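Local coordinates for protein adenylosuccinate lyase (Francisella tularensis subsp. tularensis SCHU S4, PDB 4EEI) that probably cleaves adenylosuccinate into AMP and fumarate, and the succinyl-bearing imidazole carboxamide intermediate likewise, in de novo purine biosynthesis, at residues T177-G182 with Q212-D217; L102-R107 with L202-E207. One frame throughout, in Å; residues are numbered along the deposited sequence.

Contact 1 (T177-G182 with Q212-D217). With AMP (adenosine monophosphate), chain O.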
ATOM      1  N   THR B 177       9.130 -24.023  -5.660  1.00 22.87           N
ATOM      2  CA  THR B 177      10.060 -25.031  -5.173  1.00 23.22           C
ATOM      3  C   THR B 177       9.372 -25.896  -4.126  1.00 22.11           C
ATOM      4  O   THR B 177       8.258 -25.593  -3.694  1.00 22.65           O
ATOM      5  CB  THR B 177      11.264 -24.369  -4.461  1.00 24.20           C
ATOM      6  OG1 THR B 177      10.775 -23.495  -3.431  1.00 23.16           O
ATOM      7  CG2 THR B 177      12.142 -23.573  -5.445  1.00 21.60           C
ATOM      8  N   VAL B 178      10.058 -26.951  -3.696  1.00 24.39           N
ATOM      9  CA  VAL B 178       9.623 -27.713  -2.536  1.00 23.81           C
ATOM     10  C   VAL B 178      10.789 -27.846  -1.560  1.00 23.95           C
ATOM     11  O   VAL B 178      11.937 -27.528  -1.902  1.00 22.44           O
ATOM     12  CB  VAL B 178       9.089 -29.097  -2.940  1.00 22.91           C
ATOM     13  CG1 VAL B 178       7.842 -28.951  -3.816  1.00 24.04           C
ATOM     14  CG2 VAL B 178      10.172 -29.871  -3.675  1.00 19.48           C
ATOM     15  N   GLN B 179      10.507 -28.301  -0.342  1.00 22.02           N
ATOM     16  CA  GLN B 179      11.566 -28.512   0.636  1.00 23.56           C
ATOM     17  C   GLN B 179      11.302 -29.767   1.449  1.00 24.85           C
ATOM     18  O   GLN B 179      10.160 -30.065   1.794  1.00 20.29           O
ATOM     19  CB  GLN B 179      11.692 -27.307   1.584  1.00 25.39           C
ATOM     20  CG  GLN B 179      10.400 -27.003   2.367  1.00 24.44           C
ATOM     21  CD  GLN B 179      10.660 -26.378   3.733  1.00 25.42           C
ATOM     22  OE1 GLN B 179      11.797 -26.322   4.196  1.00 25.09           O
ATOM     23  NE2 GLN B 179       9.599 -25.912   4.384  1.00 26.19           N
ATOM     24  N   PHE B 180      12.364 -30.505   1.749  1.00 25.39           N
ATOM     25  CA  PHE B 180      12.285 -31.562   2.746  1.00 26.55           C
ATOM     26  C   PHE B 180      13.570 -31.488   3.562  1.00 25.20           C
ATOM     27  O   PHE B 180      14.441 -32.352   3.456  1.00 25.43           O
ATOM     28  CB  PHE B 180      12.126 -32.934   2.080  1.00 22.69           C
ATOM     29  CG  PHE B 180      10.884 -33.064   1.234  1.00 25.84           C
ATOM     30  CD1 PHE B 180       9.692 -33.501   1.794  1.00 28.81           C
ATOM     31  CD2 PHE B 180      10.916 -32.764  -0.123  1.00 23.05           C
ATOM     32  CE1 PHE B 180       8.543 -33.628   1.021  1.00 26.78           C
ATOM     33  CE2 PHE B 180       9.763 -32.891  -0.918  1.00 27.89           C
ATOM     34  CZ  PHE B 180       8.580 -33.321  -0.341  1.00 25.34           C
ATOM     35  N   SER B 181      13.687 -30.431   4.364  1.00 24.91           N
ATOM     36  CA  SER B 181      14.947 -30.113   5.027  1.00 24.48           C
ATOM     37  C   SER B 181      14.883 -30.245   6.551  1.00 26.49           C
ATOM     38  O   SER B 181      15.885 -30.069   7.236  1.00 27.63           O
ATOM     39  CB  SER B 181      15.404 -28.704   4.633  1.00 23.66           C
ATOM     40  OG  SER B 181      14.387 -27.745   4.858  1.00 26.18           O
ATOM     41  N   GLY B 182      13.708 -30.547   7.090  1.00 27.69           N
ATOM     42  CA  GLY B 182      13.599 -30.732   8.527  1.00 25.99           C
ATOM     43  C   GLY B 182      13.428 -29.424   9.286  1.00 27.07           C
ATOM     44  O   GLY B 182      13.276 -28.357   8.685  1.00 22.71           O
ATOM     45  N   GLN B 212      12.874 -23.555   8.323  1.00 23.11           N
ATOM     46  CA  GLN B 212      11.708 -24.370   8.592  1.00 24.57           C
ATOM     47  C   GLN B 212      10.802 -24.238   7.375  1.00 24.69           C
ATOM     48  O   GLN B 212      10.123 -25.184   6.984  1.00 28.70           O
ATOM     49  CB  GLN B 212      10.984 -23.910   9.856  1.00 22.54           C
ATOM     50  CG  GLN B 212       9.787 -24.775  10.216  1.00 23.82           C
ATOM     51  CD  GLN B 212       9.435 -24.707  11.688  1.00 25.44           C
ATOM     52  OE1 GLN B 212       8.491 -24.026  12.080  1.00 29.62           O
ATOM     53  NE2 GLN B 212      10.197 -25.417  12.512  1.00 23.73           N
ATOM     54  N   VAL B 213      10.785 -23.040   6.797  1.00 22.20           N
ATOM     55  CA  VAL B 213       9.857 -22.700   5.727  1.00 20.62           C
ATOM     56  C   VAL B 213      10.588 -22.456   4.411  1.00 20.60           C
ATOM     57  O   VAL B 213      11.804 -22.276   4.389  1.00 22.04           O
ATOM     58  CB  VAL B 213       9.028 -21.450   6.074  1.00 22.66           C
ATOM     59  CG1 VAL B 213       8.145 -21.718   7.283  1.00 24.82           C
ATOM     60  CG2 VAL B 213       9.944 -20.263   6.328  1.00 21.76           C
ATOM     61  N   ILE B 214       9.834 -22.450   3.318  1.00 21.48           N
ATOM     62  CA  ILE B 214      10.322 -21.929   2.046  1.00 19.79           C
ATOM     63  C   ILE B 214      10.215 -20.412   2.144  1.00 19.95           C
ATOM     64  O   ILE B 214       9.217 -19.904   2.664  1.00 22.25           O
ATOM     65  CB  ILE B 214       9.444 -22.460   0.907  1.00 23.68           C
ATOM     66  CG1 ILE B 214       9.810 -23.921   0.608  1.00 27.39           C
ATOM     67  CG2 ILE B 214       9.563 -21.601  -0.345  1.00 19.90           C
ATOM     68  CD1 ILE B 214       8.959 -24.559  -0.478  1.00 30.60           C
ATOM     69  N   PRO B 215      11.241 -19.676   1.675  1.00 19.03           N
ATOM     70  CA  PRO B 215      11.204 -18.213   1.856  1.00 21.84           C
ATOM     71  C   PRO B 215      10.051 -17.561   1.091  1.00 18.90           C
ATOM     72  O   PRO B 215       9.707 -17.984  -0.020  1.00 20.49           O
ATOM     73  CB  PRO B 215      12.569 -17.743   1.315  1.00 22.51           C
ATOM     74  CG  PRO B 215      13.041 -18.874   0.415  1.00 21.69           C
ATOM     75  CD  PRO B 215      12.495 -20.132   1.041  1.00 18.08           C
ATOM     76  N   ARG B 216       9.452 -16.538   1.690  1.00 18.87           N
ATOM     77  CA  ARG B 216       8.198 -16.002   1.166  1.00 20.80           C
ATOM     78  C   ARG B 216       8.350 -15.047  -0.005  1.00 21.12           C
ATOM     79  O   ARG B 216       7.342 -14.573  -0.540  1.00 18.46           O
ATOM     80  CB  ARG B 216       7.380 -15.356   2.293  1.00 19.72           C
ATOM     81  CG  ARG B 216       6.113 -16.142   2.654  1.00 21.80           C
ATOM     82  CD  ARG B 216       6.437 -17.591   3.018  1.00 21.45           C
ATOM     83  NE  ARG B 216       5.231 -18.424   3.119  1.00 22.06           N
ATOM     84  CZ  ARG B 216       5.250 -19.743   3.286  1.00 23.51           C
ATOM     85  NH1 ARG B 216       6.409 -20.385   3.366  1.00 23.57           N
ATOM     86  NH2 ARG B 216       4.117 -20.420   3.377  1.00 27.63           N
ATOM     87  N   ASP B 217       9.585 -14.778  -0.428  1.00 20.16           N
ATOM     88  CA  ASP B 217       9.797 -13.867  -1.559  1.00 22.22           C
ATOM     89  C   ASP B 217       9.407 -14.486  -2.902  1.00 21.52           C
ATOM     90  O   ASP B 217       9.219 -13.769  -3.898  1.00 18.65           O
ATOM     91  CB  ASP B 217      11.241 -13.341  -1.607  1.00 22.04           C
ATOM     92  CG  ASP B 217      12.257 -14.433  -1.936  1.00 27.03           C
ATOM     93  OD1 ASP B 217      12.721 -14.509  -3.102  1.00 23.07           O
ATOM     94  OD2 ASP B 217      12.599 -15.204  -1.018  1.00 26.41           O
TER
HETATM   95  P   AMP O 503      -3.050 -20.232  11.909  1.00 31.67           P
HETATM   96  O1P AMP O 503      -4.532 -20.091  12.141  1.00 27.20           O
HETATM   97  O2P AMP O 503      -2.212 -19.174  12.579  1.00 29.12           O
HETATM   98  O3P AMP O 503      -2.669 -20.512  10.478  1.00 28.87           O
HETATM   99  O5' AMP O 503      -2.660 -21.588  12.684  1.00 34.43           O
HETATM  100  C5' AMP O 503      -1.376 -22.184  12.506  1.00 33.73           C
HETATM  101  C4' AMP O 503      -1.431 -23.647  12.930  1.00 34.06           C
HETATM  102  O4' AMP O 503      -0.150 -24.258  12.760  1.00 34.34           O
HETATM  103  C3' AMP O 503      -1.799 -23.782  14.399  1.00 36.31           C
HETATM  104  O3' AMP O 503      -2.815 -24.776  14.533  1.00 39.18           O
HETATM  105  C2' AMP O 503      -0.536 -24.257  15.081  1.00 38.30           C
HETATM  106  O2' AMP O 503      -0.832 -25.187  16.124  1.00 41.61           O
HETATM  107  C1' AMP O 503       0.242 -24.923  13.962  1.00 34.74           C
HETATM  108  N9  AMP O 503       1.703 -24.806  14.185  1.00 34.91           N
HETATM  109  C8  AMP O 503       2.299 -24.445  15.334  1.00 34.45           C
HETATM  110  N7  AMP O 503       3.647 -24.442  15.203  1.00 33.74           N
HETATM  111  C5  AMP O 503       3.931 -24.813  13.942  1.00 33.31           C
HETATM  112  C6  AMP O 503       5.158 -25.016  13.140  1.00 33.59           C
HETATM  113  N6  AMP O 503       6.383 -24.817  13.678  1.00 32.00           N
HETATM  114  N1  AMP O 503       5.008 -25.407  11.856  1.00 31.39           N
HETATM  115  C2  AMP O 503       3.794 -25.609  11.312  1.00 32.85           C
HETATM  116  N3  AMP O 503       2.641 -25.443  11.980  1.00 31.50           N
HETATM  117  C4  AMP O 503       2.644 -25.053  13.276  1.00 32.72           C

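Contact 2 (L102-R107 with L202-E207)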
ATOM      1  N   LEU B 102       1.658 -26.383  -0.629  1.00 20.65           N
ATOM      2  CA  LEU B 102       1.175 -25.065  -1.049  1.00 20.46           C
ATOM      3  C   LEU B 102       1.696 -24.742  -2.444  1.00 20.49           C
ATOM      4  O   LEU B 102       0.989 -24.150  -3.251  1.00 19.13           O
ATOM      5  CB  LEU B 102       1.630 -23.997  -0.054  1.00 19.58           C
ATOM      6  CG  LEU B 102       1.291 -22.547  -0.370  1.00 20.61           C
ATOM      7  CD1 LEU B 102      -0.212 -22.386  -0.516  1.00 18.31           C
ATOM      8  CD2 LEU B 102       1.804 -21.654   0.746  1.00 22.01           C
ATOM      9  N   SER B 103       2.931 -25.146  -2.732  1.00 19.30           N
ATOM     10  CA  SER B 103       3.485 -24.933  -4.069  1.00 21.30           C
ATOM     11  C   SER B 103       2.679 -25.662  -5.120  1.00 21.19           C
ATOM     12  O   SER B 103       2.538 -25.174  -6.241  1.00 22.08           O
ATOM     13  CB  SER B 103       4.942 -25.379  -4.147  1.00 20.36           C
ATOM     14  OG  SER B 103       5.757 -24.517  -3.381  1.00 21.97           O
ATOM     15  N   LEU B 104       2.171 -26.843  -4.769  1.00 20.63           N
ATOM     16  CA  LEU B 104       1.356 -27.611  -5.705  1.00 20.51           C
ATOM     17  C   LEU B 104       0.020 -26.905  -5.969  1.00 26.76           C
ATOM     18  O   LEU B 104      -0.457 -26.872  -7.106  1.00 23.36           O
ATOM     19  CB  LEU B 104       1.124 -29.038  -5.199  1.00 21.80           C
ATOM     20  CG  LEU B 104       2.340 -29.891  -4.817  1.00 24.41           C
ATOM     21  CD1 LEU B 104       1.912 -31.295  -4.437  1.00 24.73           C
ATOM     22  CD2 LEU B 104       3.357 -29.941  -5.948  1.00 25.43           C
ATOM     23  N   GLN B 105      -0.582 -26.338  -4.926  1.00 20.47           N
ATOM     24  CA  GLN B 105      -1.809 -25.559  -5.105  1.00 21.54           C
ATOM     25  C   GLN B 105      -1.560 -24.320  -5.955  1.00 19.77           C
ATOM     26  O   GLN B 105      -2.363 -23.989  -6.829  1.00 22.32           O
ATOM     27  CB  GLN B 105      -2.388 -25.139  -3.750  1.00 21.65           C
ATOM     28  CG  GLN B 105      -2.992 -26.278  -2.952  1.00 22.80           C
ATOM     29  CD  GLN B 105      -3.384 -25.841  -1.563  1.00 26.18           C
ATOM     30  OE1 GLN B 105      -2.523 -25.556  -0.727  1.00 25.59           O
ATOM     31  NE2 GLN B 105      -4.689 -25.746  -1.316  1.00 22.51           N
ATOM     32  N   ILE B 106      -0.457 -23.627  -5.694  1.00 19.10           N
ATOM     33  CA  ILE B 106      -0.132 -22.434  -6.472  1.00 20.63           C
ATOM     34  C   ILE B 106       0.127 -22.810  -7.939  1.00 19.77           C
ATOM     35  O   ILE B 106      -0.302 -22.122  -8.860  1.00 19.89           O
ATOM     36  CB  ILE B 106       1.078 -21.681  -5.883  1.00 20.46           C
ATOM     37  CG1 ILE B 106       0.732 -21.111  -4.502  1.00 17.31           C
ATOM     38  CG2 ILE B 106       1.500 -20.557  -6.809  1.00 19.66           C
ATOM     39  CD1 ILE B 106       1.953 -20.515  -3.749  1.00 18.18           C
ATOM     40  N   ARG B 107       0.823 -23.919  -8.150  1.00 17.31           N
ATOM     41  CA  ARG B 107       1.110 -24.391  -9.498  1.00 20.64           C
ATOM     42  C   ARG B 107      -0.166 -24.650 -10.286  1.00 22.73           C
ATOM     43  O   ARG B 107      -0.304 -24.237 -11.451  1.00 22.19           O
ATOM     44  CB  ARG B 107       1.958 -25.667  -9.405  1.00 21.47           C
ATOM     45  CG  ARG B 107       2.177 -26.402 -10.700  1.00 26.77           C
ATOM     46  CD  ARG B 107       1.483 -27.742 -10.611  1.00 36.65           C
ATOM     47  NE  ARG B 107       2.358 -28.822 -10.196  1.00 40.55           N
ATOM     48  CZ  ARG B 107       1.953 -29.912  -9.547  1.00 40.89           C
ATOM     49  NH1 ARG B 107       0.684 -30.064  -9.197  1.00 40.46           N
ATOM     50  NH2 ARG B 107       2.832 -30.841  -9.222  1.00 39.41           N
ATOM     51  N   LEU B 202       7.630 -35.149  -7.150  1.00 26.19           N
ATOM     52  CA  LEU B 202       6.638 -34.079  -7.221  1.00 26.50           C
ATOM     53  C   LEU B 202       6.746 -33.260  -8.503  1.00 29.44           C
ATOM     54  O   LEU B 202       5.754 -32.671  -8.954  1.00 30.41           O
ATOM     55  CB  LEU B 202       6.750 -33.163  -6.001  1.00 25.12           C
ATOM     56  CG  LEU B 202       6.391 -33.812  -4.668  1.00 26.79           C
ATOM     57  CD1 LEU B 202       6.544 -32.802  -3.516  1.00 27.90           C
ATOM     58  CD2 LEU B 202       4.965 -34.379  -4.725  1.00 25.76           C
ATOM     59  N   GLY B 203       7.943 -33.211  -9.088  1.00 29.82           N
ATOM     60  CA  GLY B 203       8.152 -32.470 -10.323  1.00 29.10           C
ATOM     61  C   GLY B 203       8.456 -30.992 -10.106  1.00 29.27           C
ATOM     62  O   GLY B 203       8.125 -30.155 -10.947  1.00 28.74           O
ATOM     63  N   LEU B 204       9.076 -30.667  -8.973  1.00 27.04           N
ATOM     64  CA  LEU B 204       9.493 -29.297  -8.682  1.00 23.57           C
ATOM     65  C   LEU B 204      10.933 -29.293  -8.161  1.00 25.06           C
ATOM     66  O   LEU B 204      11.381 -30.275  -7.572  1.00 25.38           O
ATOM     67  CB  LEU B 204       8.562 -28.640  -7.652  1.00 26.49           C
ATOM     68  CG  LEU B 204       7.180 -28.208  -8.150  1.00 30.80           C
ATOM     69  CD1 LEU B 204       6.402 -27.496  -7.048  1.00 28.76           C
ATOM     70  CD2 LEU B 204       7.314 -27.310  -9.372  1.00 26.84           C
ATOM     71  N   PRO B 205      11.663 -28.187  -8.375  1.00 26.32           N
ATOM     72  CA  PRO B 205      13.050 -28.106  -7.903  1.00 26.55           C
ATOM     73  C   PRO B 205      13.125 -27.867  -6.394  1.00 26.15           C
ATOM     74  O   PRO B 205      12.160 -27.393  -5.790  1.00 21.00           O
ATOM     75  CB  PRO B 205      13.604 -26.892  -8.651  1.00 29.57           C
ATOM     76  CG  PRO B 205      12.407 -26.027  -8.909  1.00 27.35           C
ATOM     77  CD  PRO B 205      11.264 -26.992  -9.140  1.00 26.68           C
ATOM     78  N   VAL B 206      14.277 -28.183  -5.811  1.00 24.56           N
ATOM     79  CA  VAL B 206      14.512 -28.050  -4.379  1.00 25.28           C
ATOM     80  C   VAL B 206      14.910 -26.610  -4.040  1.00 25.38           C
ATOM     81  O   VAL B 206      15.689 -25.977  -4.770  1.00 25.22           O
ATOM     82  CB  VAL B 206      15.631 -29.008  -3.950  1.00 30.17           C
ATOM     83  CG1 VAL B 206      16.028 -28.783  -2.502  1.00 34.73           C
ATOM     84  CG2 VAL B 206      15.201 -30.456  -4.180  1.00 29.08           C
ATOM     85  N   GLU B 207      14.366 -26.087  -2.945  1.00 21.37           N
ATOM     86  CA  GLU B 207      14.726 -24.749  -2.478  1.00 23.26           C
ATOM     87  C   GLU B 207      16.216 -24.723  -2.113  1.00 24.08           C
ATOM     88  O   GLU B 207      16.681 -25.596  -1.373  1.00 24.12           O
ATOM     89  CB  GLU B 207      13.858 -24.383  -1.269  1.00 23.44           C
ATOM     90  CG  GLU B 207      14.067 -22.975  -0.769  1.00 28.08           C
ATOM     91  CD  GLU B 207      13.670 -21.954  -1.800  1.00 26.86           C
ATOM     92  OE1 GLU B 207      14.537 -21.179  -2.257  1.00 32.27           O
ATOM     93  OE2 GLU B 207      12.479 -21.928  -2.151  1.00 24.54           O
TER
HETATM   94  O   HOH W   1       2.917 -33.155  -8.353  1.00 33.79           O
HETATM   95  O   HOH W   2       5.422 -29.321 -11.520  1.00 34.49           O

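Contact 1 (T177-G182 with Q212-D217)
I214 and the aliphatic part of Q179 make the close-packed part of this contact, in which residues 177-182 and 212-214 run antiparallel as irregular loops. The two side chains slide past each other in opposite directions, with Q179 CG 3.6 Å from I214 CG1, while I214 CD1 reaches on to T177 O at 3.5 Å. T177 OG1 also lies beside that methyl, but its hydrogen bond goes to E207. In Q179, CG sits between the backbone N and the carbonyl carbon (chi1 59°), and the chain then extends toward the 212-214 backbone. Its NE2 donates to Q212 O at 2.8 Å in a nearly straight bond (164°); Q212 O lies in the Q179 amide plane, whereas NE2 is tilted from the plane of the carbonyl. Towards G182 the packing loosens: G182 O comes no nearer to Q212 than 4.3 Å, at CA. Here the Q212 side chain departs from the partner loop, with CG anti to the backbone N (chi1 -177°), and OE1 accepts from AMP N6 at 2.8 Å and from R301. Q179 thus grips the backbone of a residue that reads the adenine amino group. Helix 94-131 meets both loops through D96, D99 and S100, V178 and F180 pack on helix 192-202, and D217, opening helix 217-244, forms salt bridges to R163 and R164 of the second subunit.

Contact 2 (L102-R107 with L202-E207)
L204 packs against S103 and L104, joining helix 94-131 to the loop that follows helix 192-202 within the mainly helical fold of the lyase 1 family. G203, with a positive phi of 86°, is where the chain leaves helix 192-202 and turns towards L204. From L204 CB, which points at the helix, the chain places CG beside the backbone N (chi1 -75°); CB and CG both stay more than 4.2 Å from the partner helix. Of the two methyls beyond, CD1 makes the contact, touching S103 CB at 3.9 Å and L104 CD2 at 4.1 Å. S103 OG turns its hydrogen bond to T177 O instead. The other methyl of L104, CD1, meets L202 CD2 at 4.3 Å, so that L104 spans both leucines, and V26 of helix 16-33 also packs on it. Further along, R107 is bent at chi2 and chi3; L104 CA lies off one guanidinium face, toward its rim, while L202 O lies near the plane at the edge. Two waters lie at the polar border: one is weakly held by R107 NE and donates to G203 O, and the other, whose link to R107 NH2 is doubtfully short, donates to L202 O at 2.9 Å.

All the touching residues of contact 1 are buried and it reaches the AMP pocket, whereas contact 2 lies away from the annotated sites and passes from a leucine core to a hydrated edge. Their chemistry follows: a direct amide-to-carbonyl bond links the loops of contact 1, while contact 2 is mostly leucine packing, with water on the carbonyls of L202 and G203 at its edge. Helix 94-131 and the end of helix 192-202 flank contact 1 and take part in contact 2; the centres are about 10 Å apart. T177 joins them, its OG1 at 2.6 Å from E207 OE2 and its O at 2.7 Å from S103 OG, both probable hydrogen bonds. Each contact also touches the second subunit.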